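Long-range contacts in SCARECROW-LIKE protein 7 (Oryza sativa Japonica Group, PDB 5HYZ), which binds DNA in vitro through its GRAS domain, is probably a transcription factor in plant development and abiotic stress resistance, and forms a homodimer: residues N206-Y212 / V237-Y242; Y89-A93 / L368-S372; D115-Q120 / G146-L152; R227-S231 / W320-E324; V187-K192 / R224-L228. All blocks are in the same frame, centred on the assembly; numbering follows the deposited sequence.

Contact 1 (N206-Y212 / V237-Y242); sequences NFMLQLY and VTLGEY
Phe207 and Leu239 pair across neighbouring parallel strands, side chains on one face, in the Rossmann-like sheet of the GRAS domain, the two strands of a beta-alpha-beta unit whose connecting helix is 220-231. Backbone bonds alternate along the pair: Phe207 N gives to Thr238 O, Gly240 N to Phe207 O, and Leu209 N to Gly240 O at 2.8 Å. Val237 CG1 lies at the edge of the Phe207 ring, 3.7 Å from CD2. On the side of Asn206, Thr238 OG1 donates to Asn206 OD1 (2.8 Å), and the Asn206 amide is held further by Asp115 and Gln123.

Past the strand end, the chain of 209-212 curls over Glu241. The Glu241 side chain, bent at chi2 (-56°), brings OE2 to 2.9 Å from Tyr212 N, which meets it from above the carboxylate plane. A water links Leu211 N to this same oxygen. Trp314 of helix 311-320 packs against Leu211, Tyr212, Leu239 and Glu241. The Tyr242 ring turns an edge to the face of Tyr212, a T-shaped pair with planes at 76°, and a second water bridges the two hydroxyls. Over a face of Tyr242, Leu209 CD2 sits 3.7 Å from the ring centroid.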
# COMPACT_ATOMS: atom_id res chain seq x y z
N ASN A 206 -8.46 20.76 5.79
CA ASN A 206 -8.69 19.33 5.73
C ASN A 206 -9.35 18.83 7.05
O ASN A 206 -8.83 19.08 8.15
CB ASN A 206 -7.32 18.63 5.48
CG ASN A 206 -7.45 17.15 5.28
OD1 ASN A 206 -7.86 16.72 4.18
ND2 ASN A 206 -6.92 16.34 6.24
N PHE A 207 -10.50 18.18 6.96
CA PHE A 207 -11.12 17.54 8.10
C PHE A 207 -11.25 16.03 7.84
O PHE A 207 -12.27 15.59 7.30
CB PHE A 207 -12.53 18.06 8.31
CG PHE A 207 -12.60 19.51 8.75
CD1 PHE A 207 -12.36 19.84 10.08
CD2 PHE A 207 -12.91 20.53 7.83
CE1 PHE A 207 -12.48 21.16 10.50
CE2 PHE A 207 -13.02 21.87 8.24
CZ PHE A 207 -12.81 22.17 9.61
N MSE A 208 -10.27 15.24 8.21
CA MSE A 208 -10.38 13.80 7.89
C MSE A 208 -10.68 13.05 9.19
O MSE A 208 -9.85 13.00 10.15
CB MSE A 208 -9.09 13.19 7.26
CG MSE A 208 -8.63 13.95 6.06
SE MSE A 208 -9.88 13.02 4.65
CE MSE A 208 -9.65 11.27 5.97
N LEU A 209 -11.88 12.49 9.27
CA LEU A 209 -12.33 11.73 10.45
C LEU A 209 -12.12 12.56 11.73
O LEU A 209 -11.48 12.10 12.69
CB LEU A 209 -11.60 10.40 10.54
CG LEU A 209 -11.81 9.50 9.30
CD1 LEU A 209 -11.13 8.12 9.50
CD2 LEU A 209 -13.33 9.35 9.00
N GLN A 210 -12.62 13.78 11.73
CA GLN A 210 -12.33 14.67 12.83
C GLN A 210 -13.59 15.38 13.26
O GLN A 210 -13.86 15.51 14.46
CB GLN A 210 -11.29 15.71 12.39
CG GLN A 210 -11.09 16.87 13.44
CD GLN A 210 -10.52 16.34 14.69
OE1 GLN A 210 -9.78 15.36 14.67
NE2 GLN A 210 -10.90 16.94 15.82
N LEU A 211 -14.37 15.88 12.29
CA LEU A 211 -15.43 16.81 12.61
C LEU A 211 -16.53 16.11 13.38
O LEU A 211 -17.24 16.76 14.18
CB LEU A 211 -15.96 17.43 11.32
CG LEU A 211 -16.44 18.83 11.23
CD1 LEU A 211 -15.45 19.78 11.99
CD2 LEU A 211 -16.66 19.20 9.73
N TYR A 212 -16.65 14.78 13.21
CA TYR A 212 -17.76 14.12 13.92
C TYR A 212 -17.58 14.27 15.45
O TYR A 212 -18.55 14.21 16.22
CB TYR A 212 -17.85 12.66 13.57
CG TYR A 212 -16.74 11.79 14.15
CD1 TYR A 212 -15.50 11.67 13.50
CD2 TYR A 212 -16.95 11.05 15.33
CE1 TYR A 212 -14.49 10.84 14.04
CE2 TYR A 212 -15.96 10.22 15.85
CZ TYR A 212 -14.73 10.13 15.22
OH TYR A 212 -13.75 9.30 15.75
N VAL A 237 -12.15 22.88 1.01
CA VAL A 237 -12.23 22.23 2.29
C VAL A 237 -12.58 20.79 2.02
O VAL A 237 -13.59 20.49 1.32
CB VAL A 237 -13.35 22.85 3.17
CG1 VAL A 237 -13.46 22.06 4.51
CG2 VAL A 237 -13.08 24.35 3.44
N THR A 238 -11.75 19.87 2.51
CA THR A 238 -12.03 18.48 2.29
C THR A 238 -12.56 17.84 3.54
O THR A 238 -12.12 18.16 4.66
CB THR A 238 -10.76 17.71 1.82
OG1 THR A 238 -9.65 18.13 2.62
CG2 THR A 238 -10.44 18.14 0.40
N LEU A 239 -13.56 16.98 3.35
CA LEU A 239 -14.25 16.37 4.46
C LEU A 239 -14.23 14.87 4.29
O LEU A 239 -14.67 14.35 3.23
CB LEU A 239 -15.72 16.85 4.53
CG LEU A 239 -16.59 16.25 5.64
CD1 LEU A 239 -16.08 16.73 7.00
CD2 LEU A 239 -18.05 16.79 5.44
N GLY A 240 -13.75 14.14 5.29
CA GLY A 240 -13.85 12.69 5.22
C GLY A 240 -14.54 12.20 6.47
O GLY A 240 -14.09 12.49 7.57
N GLU A 241 -15.62 11.41 6.35
CA GLU A 241 -16.44 11.13 7.51
C GLU A 241 -16.97 9.70 7.45
O GLU A 241 -17.10 9.13 6.37
CB GLU A 241 -17.59 12.14 7.62
CG GLU A 241 -17.30 13.40 8.48
CD GLU A 241 -16.87 13.03 9.90
OE1 GLU A 241 -17.32 11.97 10.37
OE2 GLU A 241 -16.06 13.74 10.53
N TYR A 242 -17.26 9.14 8.60
CA TYR A 242 -17.94 7.83 8.69
C TYR A 242 -19.38 7.96 8.20
O TYR A 242 -20.10 8.89 8.59
CB TYR A 242 -17.92 7.33 10.13
CG TYR A 242 -16.51 7.18 10.70
CD1 TYR A 242 -15.67 6.18 10.23
CD2 TYR A 242 -16.04 8.03 11.70
CE1 TYR A 242 -14.37 6.00 10.76
CE2 TYR A 242 -14.75 7.87 12.24
CZ TYR A 242 -13.93 6.84 11.78
OH TYR A 242 -12.67 6.69 12.30
O HOH W 1 -14.04 15.04 9.56
O HOH W 2 -11.60 8.64 14.19

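Contact 2 (Y89-A93 / L368-S372); sequences YSKFA and LLTVS
Leu369 fills the hollow between Tyr89 and Ala93, one turn apart on helix 89-104, where this helix lies against strand 366-374 of the mixed sheet. The strand carries a classic beta bulge here: Leu368 and Leu369 both face Leu361 of strand 358-363, and both send their side chains toward the helix. The two methyls of Leu369 divide the hollow. CD1 goes to the Tyr89 side, 3.7 Å from Tyr89 CB, while CD2 reaches Ala93 CB at 4.0 Å.

Leu368 meets the far end of the tyrosine, its CD1 3.9 Å from Tyr89 CE1. The Tyr89 hydroxyl is bonded to Ser268, so the polar end is satisfied as the ring lies against leucine. Further along the strand, Val371 presses CG2 into a shallow dip over the helix backbone, 3.7 Å from Ala93 CA; the small alanine lets the valine come this close. A chi1 of 166° swings the Phe92 ring down beside Val371, and helix 332-339 backs it through Ala336 and Leu339. No hydrogen bond joins the two segments. On one side of the phenylalanine ring, Phe92 CE2 lies 3.4 Å from Leu369 O and 3.9 Å from Val371 CG2.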
# COMPACT_ATOMS: atom_id res chain seq x y z
N TYR A 89 -9.28 2.10 4.23
CA TYR A 89 -10.04 3.28 4.65
C TYR A 89 -9.24 4.58 4.69
O TYR A 89 -9.62 5.56 4.01
CB TYR A 89 -10.71 3.03 6.03
CG TYR A 89 -11.63 1.80 6.02
CD1 TYR A 89 -12.71 1.72 5.16
CD2 TYR A 89 -11.39 0.72 6.87
CE1 TYR A 89 -13.53 0.58 5.12
CE2 TYR A 89 -12.22 -0.42 6.85
CZ TYR A 89 -13.27 -0.48 5.98
OH TYR A 89 -14.12 -1.59 5.95
N SER A 90 -8.14 4.62 5.44
CA SER A 90 -7.43 5.88 5.56
C SER A 90 -6.74 6.26 4.26
O SER A 90 -6.69 7.44 3.90
CB SER A 90 -6.42 5.87 6.75
OG SER A 90 -5.36 4.94 6.48
N LYS A 91 -6.23 5.29 3.51
CA LYS A 91 -5.57 5.63 2.29
C LYS A 91 -6.58 6.20 1.29
O LYS A 91 -6.29 7.17 0.57
CB LYS A 91 -4.82 4.40 1.70
CG LYS A 91 -3.88 4.78 0.55
CD LYS A 91 -2.70 3.81 0.36
CE LYS A 91 -1.67 4.35 -0.67
NZ LYS A 91 -1.19 3.31 -1.67
N PHE A 92 -7.75 5.56 1.21
CA PHE A 92 -8.82 6.06 0.35
C PHE A 92 -9.13 7.51 0.65
O PHE A 92 -9.22 8.40 -0.19
CB PHE A 92 -10.08 5.25 0.57
CG PHE A 92 -11.30 5.91 -0.03
CD1 PHE A 92 -11.50 5.93 -1.41
CD2 PHE A 92 -12.24 6.48 0.80
CE1 PHE A 92 -12.62 6.56 -1.95
CE2 PHE A 92 -13.38 7.14 0.25
CZ PHE A 92 -13.55 7.17 -1.10
N ALA A 93 -9.30 7.73 1.93
CA ALA A 93 -9.70 9.09 2.31
C ALA A 93 -8.61 10.12 1.98
O ALA A 93 -8.84 11.16 1.32
CB ALA A 93 -9.99 9.07 3.82
N LEU A 368 -19.18 3.21 3.64
CA LEU A 368 -18.66 3.24 4.99
C LEU A 368 -17.89 4.50 5.29
O LEU A 368 -17.96 5.03 6.42
CB LEU A 368 -17.72 2.07 5.25
CG LEU A 368 -18.36 0.69 5.24
CD1 LEU A 368 -17.33 -0.36 5.59
CD2 LEU A 368 -19.59 0.61 6.21
N LEU A 369 -17.14 4.98 4.30
CA LEU A 369 -16.23 6.18 4.56
C LEU A 369 -16.41 7.10 3.37
O LEU A 369 -16.15 6.69 2.23
CB LEU A 369 -14.77 5.76 4.69
CG LEU A 369 -13.90 6.79 5.45
CD1 LEU A 369 -12.54 6.17 5.67
CD2 LEU A 369 -13.71 8.04 4.69
N THR A 370 -16.87 8.31 3.60
CA THR A 370 -17.24 9.22 2.52
C THR A 370 -16.35 10.45 2.46
O THR A 370 -16.07 11.06 3.49
CB THR A 370 -18.70 9.61 2.74
OG1 THR A 370 -19.43 8.36 2.83
CG2 THR A 370 -19.26 10.44 1.64
N VAL A 371 -15.96 10.85 1.26
CA VAL A 371 -15.08 12.00 1.10
C VAL A 371 -15.80 13.00 0.21
O VAL A 371 -16.50 12.61 -0.74
CB VAL A 371 -13.73 11.60 0.46
CG1 VAL A 371 -12.88 12.87 0.15
CG2 VAL A 371 -12.92 10.78 1.52
N SER A 372 -15.66 14.29 0.50
CA SER A 372 -16.25 15.34 -0.33
C SER A 372 -15.40 16.60 -0.24
O SER A 372 -14.58 16.75 0.67
CB SER A 372 -17.70 15.66 0.12
OG SER A 372 -17.73 15.87 1.52

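Contact 3 (D115-Q120 / G146-L152); sequences DFGIVQ and GVPSPLL
Val119 and Leu151 meet through CG2 and CD1, 3.7 Å apart, in the loops that follow two parallel strands. The same Val119 CG2 rests on Ser149 CB at 3.6 Å, and its other methyl, CG1, faces Leu152 CD2. With CG1 anti to the backbone N (chi1 180°), Val119 divides its two methyls between these leucines. Deeper in the sheet, Val147 CG2 packs obliquely against the Phe116 ring.

Outward, backbone bonds tie the strands. Val147 N gives a nearly straight bond to Asp115 O (170° at the hydrogen). A beta bulge follows: Gly117 N and Ile118 N both donate to Val147 O, each at 2.8 Å and from opposite faces of the carbonyl plane, and the register slips by one residue. Gly117 takes a positive phi (105°), which suits glycine. Ser149 N then bonds Ile118 O, while Ser149 OG accepts from Leu151 N (2.9 Å), an ST turn at the start of the 3-10 segment.

Asp115 of the predicted VHIID motif is held by Trp124. Helix 122-132 connects strands 110-118 and 141-148 as a beta-alpha-beta unit; helix 157-174 packs on Ile118 and Leu152, and helix 74-86 on Val119 and Leu151.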
# COMPACT_ATOMS: atom_id res chain seq x y z
N ASP A 115 -4.63 21.41 8.68
CA ASP A 115 -5.14 20.07 8.98
C ASP A 115 -5.77 20.01 10.37
O ASP A 115 -5.04 20.04 11.39
CB ASP A 115 -4.00 19.01 8.88
CG ASP A 115 -4.54 17.58 8.85
OD1 ASP A 115 -5.77 17.37 8.75
OD2 ASP A 115 -3.73 16.62 8.87
N PHE A 116 -7.12 19.97 10.42
CA PHE A 116 -7.81 19.79 11.68
C PHE A 116 -7.90 18.32 11.98
O PHE A 116 -8.71 17.57 11.39
CB PHE A 116 -9.22 20.41 11.65
CG PHE A 116 -9.22 21.89 11.76
CD1 PHE A 116 -9.16 22.53 13.02
CD2 PHE A 116 -9.33 22.66 10.60
CE1 PHE A 116 -9.18 23.92 13.06
CE2 PHE A 116 -9.37 24.02 10.60
CZ PHE A 116 -9.28 24.68 11.88
N GLY A 117 -6.98 17.86 12.82
CA GLY A 117 -6.96 16.49 13.28
C GLY A 117 -5.86 15.69 12.60
O GLY A 117 -6.09 14.59 12.17
N ILE A 118 -4.64 16.22 12.55
CA ILE A 118 -3.55 15.41 12.01
C ILE A 118 -3.20 14.22 12.92
O ILE A 118 -3.24 14.32 14.12
CB ILE A 118 -2.28 16.28 11.77
CG1 ILE A 118 -1.15 15.47 11.13
CG2 ILE A 118 -1.74 16.87 13.10
CD1 ILE A 118 -0.11 16.39 10.46
N VAL A 119 -2.89 13.06 12.32
CA VAL A 119 -2.44 11.92 13.13
C VAL A 119 -0.93 11.72 12.89
O VAL A 119 -0.13 12.04 13.73
CB VAL A 119 -3.26 10.60 12.76
CG1 VAL A 119 -2.74 9.44 13.62
CG2 VAL A 119 -4.75 10.88 13.02
N GLN A 120 -0.55 11.26 11.72
CA GLN A 120 0.85 11.05 11.35
C GLN A 120 1.03 11.87 10.05
O GLN A 120 0.15 12.55 9.55
CB GLN A 120 1.22 9.59 11.10
CG GLN A 120 1.35 8.63 12.31
CD GLN A 120 2.24 9.12 13.48
OE1 GLN A 120 1.75 9.74 14.42
NE2 GLN A 120 3.53 8.80 13.44
N GLY A 146 -0.90 22.22 11.74
CA GLY A 146 -1.60 21.02 12.15
C GLY A 146 -2.20 21.08 13.55
O GLY A 146 -1.50 21.43 14.50
N VAL A 147 -3.48 20.74 13.65
CA VAL A 147 -4.17 20.57 14.94
C VAL A 147 -4.20 19.07 15.20
O VAL A 147 -4.73 18.28 14.37
CB VAL A 147 -5.59 21.13 14.88
CG1 VAL A 147 -6.34 20.81 16.14
CG2 VAL A 147 -5.60 22.64 14.56
N PRO A 148 -3.67 18.63 16.36
CA PRO A 148 -3.51 17.19 16.55
C PRO A 148 -4.86 16.50 16.72
O PRO A 148 -5.77 16.97 17.38
CB PRO A 148 -2.71 17.06 17.87
CG PRO A 148 -2.90 18.39 18.58
CD PRO A 148 -3.04 19.42 17.43
N SER A 149 -4.96 15.34 16.10
CA SER A 149 -6.14 14.50 16.27
C SER A 149 -6.30 13.99 17.71
O SER A 149 -5.30 13.71 18.38
CB SER A 149 -6.03 13.28 15.32
OG SER A 149 -6.95 12.29 15.72
N PRO A 150 -7.56 13.80 18.17
CA PRO A 150 -7.77 13.17 19.47
C PRO A 150 -7.12 11.79 19.54
O PRO A 150 -6.80 11.34 20.65
CB PRO A 150 -9.31 13.06 19.56
CG PRO A 150 -9.80 14.10 18.69
CD PRO A 150 -8.82 14.27 17.58
N LEU A 151 -6.91 11.13 18.41
CA LEU A 151 -6.22 9.83 18.40
C LEU A 151 -4.81 9.91 19.00
O LEU A 151 -4.30 8.93 19.55
CB LEU A 151 -6.11 9.27 17.00
CG LEU A 151 -7.34 8.67 16.31
CD1 LEU A 151 -7.23 8.75 14.81
CD2 LEU A 151 -7.55 7.22 16.73
N LEU A 152 -4.17 11.08 18.92
CA LEU A 152 -2.84 11.24 19.54
C LEU A 152 -2.86 11.42 21.07
O LEU A 152 -1.81 11.52 21.70
CB LEU A 152 -2.10 12.42 18.92
CG LEU A 152 -1.87 12.36 17.40
CD1 LEU A 152 -1.14 13.65 16.94
CD2 LEU A 152 -1.09 11.11 17.03

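Contact 4 (R227-S231 / W320-E324); sequences RLAKS and WCGFE
A Schellman motif ending helix 311-320 presents Gly322 and Phe323 to Lys230, near the C-terminal end of helix 220-231. In the motif Gly322 is the C-prime residue, with a positive phi of 97°, and the chain turns there to lead into the short strand 325-326. The Gly322 carbonyl oxygen takes a bond from the lysine: Lys230 NZ lies 3.1 Å from Gly322 O, coming from above the carbonyl plane.

The lysine reaches this oxygen by passing along the Phe323 ring. CG stands anti to the Lys230 N (chi1 -176°), the chain bends once at chi2 (75°), and from there it runs extended to the ammonium. CD lies over one face of Phe323, 3.9 Å from the ring centroid and offset toward the rim, a CH-pi contact; nearer the helix, CB is 3.6 Å from Phe323 CZ. The two side chains run past each other in opposite directions, so that the aliphatic part of the lysine covers the ring while its charged end arrives at the Gly322 carbonyl. Ala229 CB adds a looser touch, 4.4 Å from Phe323 CZ.

Cys321 leans instead on Arg223 and Leu226 of the same helix, and Arg223 makes a cation-pi contact with Trp320. Within helix 220-231, Ser231 OG donates to Leu228 O at 2.7 Å. The whole is a helix-end contact, with a glycine-terminated Schellman turn docked on the crossover helix of a Rossmann-like beta-alpha-beta unit.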
# COMPACT_ATOMS: atom_id res chain seq x y z
N ARG A 227 -17.09 27.90 10.62
CA ARG A 227 -16.93 29.35 10.37
C ARG A 227 -15.50 29.78 10.39
O ARG A 227 -15.07 30.62 9.61
CB ARG A 227 -17.74 30.15 11.43
CG ARG A 227 -19.25 30.04 11.16
CD ARG A 227 -19.97 30.76 12.33
NE ARG A 227 -21.40 30.93 12.09
CZ ARG A 227 -22.20 31.59 12.95
NH1 ARG A 227 -21.69 32.08 14.10
NH2 ARG A 227 -23.50 31.75 12.69
N LEU A 228 -14.73 29.18 11.29
CA LEU A 228 -13.33 29.46 11.35
C LEU A 228 -12.65 29.05 10.04
O LEU A 228 -11.87 29.78 9.48
CB LEU A 228 -12.75 28.73 12.54
CG LEU A 228 -11.28 28.80 12.80
CD1 LEU A 228 -10.88 30.27 13.07
CD2 LEU A 228 -10.93 27.95 14.02
N ALA A 229 -12.97 27.85 9.56
CA ALA A 229 -12.40 27.42 8.27
C ALA A 229 -12.77 28.39 7.11
O ALA A 229 -11.91 28.83 6.31
CB ALA A 229 -12.91 26.03 7.94
N LYS A 230 -14.04 28.78 7.06
CA LYS A 230 -14.53 29.66 6.00
C LYS A 230 -13.81 30.99 6.06
O LYS A 230 -13.51 31.59 5.03
CB LYS A 230 -16.08 29.85 6.15
CG LYS A 230 -16.80 30.68 5.04
CD LYS A 230 -16.96 29.89 3.71
CE LYS A 230 -17.75 30.64 2.58
NZ LYS A 230 -17.69 29.86 1.22
N SER A 231 -13.49 31.44 7.26
CA SER A 231 -12.83 32.75 7.39
C SER A 231 -11.41 32.75 6.83
O SER A 231 -10.81 33.81 6.59
CB SER A 231 -12.79 33.17 8.86
OG SER A 231 -11.80 32.48 9.62
N TRP A 320 -25.26 25.22 5.35
CA TRP A 320 -25.71 26.16 6.40
C TRP A 320 -24.57 27.13 6.75
O TRP A 320 -24.81 28.30 7.02
CB TRP A 320 -26.18 25.36 7.60
CG TRP A 320 -27.01 26.18 8.62
CD1 TRP A 320 -27.29 27.52 8.55
CD2 TRP A 320 -27.68 25.69 9.77
NE1 TRP A 320 -28.06 27.90 9.63
CE2 TRP A 320 -28.32 26.79 10.39
CE3 TRP A 320 -27.81 24.41 10.35
CZ2 TRP A 320 -29.08 26.66 11.57
CZ3 TRP A 320 -28.56 24.27 11.51
CH2 TRP A 320 -29.18 25.40 12.12
N CYS A 321 -23.31 26.66 6.66
CA CYS A 321 -22.16 27.48 6.99
C CYS A 321 -21.61 28.19 5.78
O CYS A 321 -20.57 28.81 5.85
CB CYS A 321 -21.09 26.60 7.69
SG CYS A 321 -21.66 26.06 9.34
N GLY A 322 -22.31 28.10 4.66
CA GLY A 322 -21.98 28.95 3.54
C GLY A 322 -21.09 28.27 2.50
O GLY A 322 -20.65 28.94 1.59
N PHE A 323 -20.83 26.97 2.65
CA PHE A 323 -20.03 26.24 1.62
C PHE A 323 -20.88 25.68 0.51
O PHE A 323 -22.06 25.42 0.72
CB PHE A 323 -19.28 25.08 2.29
CG PHE A 323 -18.18 25.55 3.23
CD1 PHE A 323 -16.96 26.02 2.72
CD2 PHE A 323 -18.41 25.53 4.60
CE1 PHE A 323 -15.92 26.44 3.58
CE2 PHE A 323 -17.38 25.96 5.50
CZ PHE A 323 -16.14 26.44 4.97
N GLU A 324 -20.28 25.40 -0.64
CA GLU A 324 -20.98 24.75 -1.74
C GLU A 324 -20.16 23.54 -2.18
O GLU A 324 -18.93 23.55 -2.07
CB GLU A 324 -21.16 25.73 -2.92
CG GLU A 324 -19.89 25.97 -3.68
CD GLU A 324 -19.99 27.03 -4.76
OE1 GLU A 324 -21.01 27.73 -4.82
OE2 GLU A 324 -19.01 27.16 -5.54

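Contact 5 (V187-K192 / R224-L228); sequences VHELNK and RVLRL
Arg224 reaches from helix 220-231 to the loop 187-192 and grips one carbonyl with both terminal nitrogens: NH1 and NH2 each lie 2.9 Å from Leu190 O. Three nearly straight torsions in a row, beginning with chi1 at -175°, carry the guanidinium across to the loop. Leu190 O sits almost in the guanidinium plane, and NH1 approaches within the carbonyl plane while NH2 comes from above it. The flat group is also covered on one face by His188 O, 3.0 Å from Arg224 CZ and over the centre of the group; the angles there are too poor for hydrogen bonds. Carbonyls of Val187, His188 and Leu190 thus gather round the guanidinium and would probably stabilise its positive charge.

The packed part lies between loop and helix. Toward the sheet, Val187 CG1 meets Val225 CG2 at 3.7 Å, and Phe116 of strand 110-118 touches both valines. Leu228 CD1 reaches the loop backbone instead, 3.5 Å from Lys192 N, with Phe195 as a further neighbour. A water lodged between loop and helix donates to Val187 O and accepts from Arg224 NH1, 2.6 Å away, bridging the pair that does not bond directly.

The looser side is formed by His188, Asn191 and Lys192, which are solvent-exposed, and the Lys192 chain leads away from the helix. Asn191 is fixed through its backbone N by Asp194. Two-pronged arginine-to-carbonyl bonding of this kind here pins the loop between strands 177-182 and 202-208 to the crossover helix of a Rossmann-like sheet.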
# COMPACT_ATOMS: atom_id res chain seq x y z
N VAL A 187 -9.39 23.63 20.10
CA VAL A 187 -9.88 24.30 18.88
C VAL A 187 -10.92 25.33 19.18
O VAL A 187 -11.03 26.37 18.49
CB VAL A 187 -10.45 23.23 17.88
CG1 VAL A 187 -11.03 23.92 16.68
CG2 VAL A 187 -9.35 22.37 17.43
N HIS A 188 -11.70 25.08 20.23
CA HIS A 188 -12.72 26.07 20.62
C HIS A 188 -12.13 27.39 21.09
O HIS A 188 -12.85 28.36 21.19
CB HIS A 188 -13.69 25.51 21.70
CG HIS A 188 -13.05 25.22 23.03
ND1 HIS A 188 -12.72 26.21 23.93
CD2 HIS A 188 -12.69 24.05 23.60
CE1 HIS A 188 -12.17 25.65 25.01
NE2 HIS A 188 -12.15 24.34 24.84
N GLU A 189 -10.83 27.46 21.36
CA GLU A 189 -10.21 28.73 21.67
C GLU A 189 -9.46 29.39 20.55
O GLU A 189 -8.98 30.50 20.71
CB GLU A 189 -9.21 28.56 22.79
CG GLU A 189 -9.82 27.97 24.01
CD GLU A 189 -8.82 27.98 25.14
OE1 GLU A 189 -7.59 28.20 24.87
OE2 GLU A 189 -9.26 27.80 26.29
N LEU A 190 -9.30 28.72 19.41
CA LEU A 190 -8.52 29.28 18.32
C LEU A 190 -9.33 30.35 17.56
O LEU A 190 -10.57 30.29 17.49
CB LEU A 190 -8.11 28.12 17.34
CG LEU A 190 -7.28 27.04 18.04
CD1 LEU A 190 -6.94 25.98 16.98
CD2 LEU A 190 -5.95 27.61 18.59
N ASN A 191 -8.63 31.28 16.93
CA ASN A 191 -9.21 32.34 16.09
C ASN A 191 -8.47 32.38 14.77
O ASN A 191 -7.38 31.82 14.67
CB ASN A 191 -9.04 33.73 16.76
CG ASN A 191 -9.66 33.75 18.11
OD1 ASN A 191 -8.98 34.00 19.12
ND2 ASN A 191 -10.95 33.44 18.16
N LYS A 192 -9.04 33.11 13.81
CA LYS A 192 -8.40 33.23 12.50
C LYS A 192 -6.94 33.65 12.61
O LYS A 192 -6.03 33.13 11.91
CB LYS A 192 -9.13 34.24 11.64
CG LYS A 192 -8.44 34.53 10.32
CD LYS A 192 -9.32 35.39 9.44
CE LYS A 192 -8.55 35.91 8.22
NZ LYS A 192 -9.31 37.10 7.65
N ARG A 224 -18.66 26.56 14.97
CA ARG A 224 -17.61 27.51 15.27
C ARG A 224 -16.41 27.14 14.41
O ARG A 224 -15.79 28.04 13.81
CB ARG A 224 -17.21 27.52 16.77
CG ARG A 224 -16.16 28.61 17.16
CD ARG A 224 -15.82 28.61 18.66
NE ARG A 224 -14.91 29.72 19.04
CZ ARG A 224 -13.62 29.81 18.66
NH1 ARG A 224 -13.03 28.86 17.89
NH2 ARG A 224 -12.91 30.87 19.07
N VAL A 225 -16.10 25.82 14.30
CA VAL A 225 -14.90 25.51 13.52
C VAL A 225 -15.15 25.63 11.98
O VAL A 225 -14.24 25.99 11.26
CB VAL A 225 -14.32 24.09 13.88
CG1 VAL A 225 -15.01 22.99 13.19
CG2 VAL A 225 -12.83 23.99 13.40
N LEU A 226 -16.35 25.34 11.49
CA LEU A 226 -16.65 25.56 10.04
C LEU A 226 -16.61 27.04 9.71
O LEU A 226 -16.12 27.44 8.66
CB LEU A 226 -17.99 24.98 9.63
CG LEU A 226 -18.01 23.46 9.65
CD1 LEU A 226 -19.39 22.90 9.27
CD2 LEU A 226 -16.93 22.90 8.68
N ARG A 227 -17.09 27.90 10.62
CA ARG A 227 -16.93 29.35 10.37
C ARG A 227 -15.50 29.78 10.39
O ARG A 227 -15.07 30.62 9.61
CB ARG A 227 -17.74 30.15 11.43
CG ARG A 227 -19.25 30.04 11.16
CD ARG A 227 -19.97 30.76 12.33
NE ARG A 227 -21.40 30.93 12.09
CZ ARG A 227 -22.20 31.59 12.95
NH1 ARG A 227 -21.69 32.08 14.10
NH2 ARG A 227 -23.50 31.75 12.69
N LEU A 228 -14.73 29.18 11.29
CA LEU A 228 -13.33 29.46 11.35
C LEU A 228 -12.65 29.05 10.04
O LEU A 228 -11.87 29.78 9.48
CB LEU A 228 -12.75 28.73 12.54
CG LEU A 228 -11.28 28.80 12.80
CD1 LEU A 228 -10.88 30.27 13.07
CD2 LEU A 228 -10.93 27.95 14.02
O HOH W 3 -13.36 26.55 16.79

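Overall arrangement
Contacts 1 and 2 lie deepest, their centres 9 Å apart and joined by the pairing of strands 236-242 and 366-374; contact 1 is rich in backbone bonds, whereas contact 2 is a mainly apolar seat of helix on strand without a hydrogen bond across it. Contact 3 is another parallel strand pair of the same sheet and meets contact 1 through side-chain and backbone bonds between strands 110-118 and 202-208 and the near-parallel rings of Phe116 and Phe207. Contacts 4 and 5, each about 20 Å from the chain centre, are partly exposed and share helix 220-231, whose Lys230 and Arg224 reach out to backbone carbonyls. Phe116 and Phe207 connect this helix to the core, touching Val225.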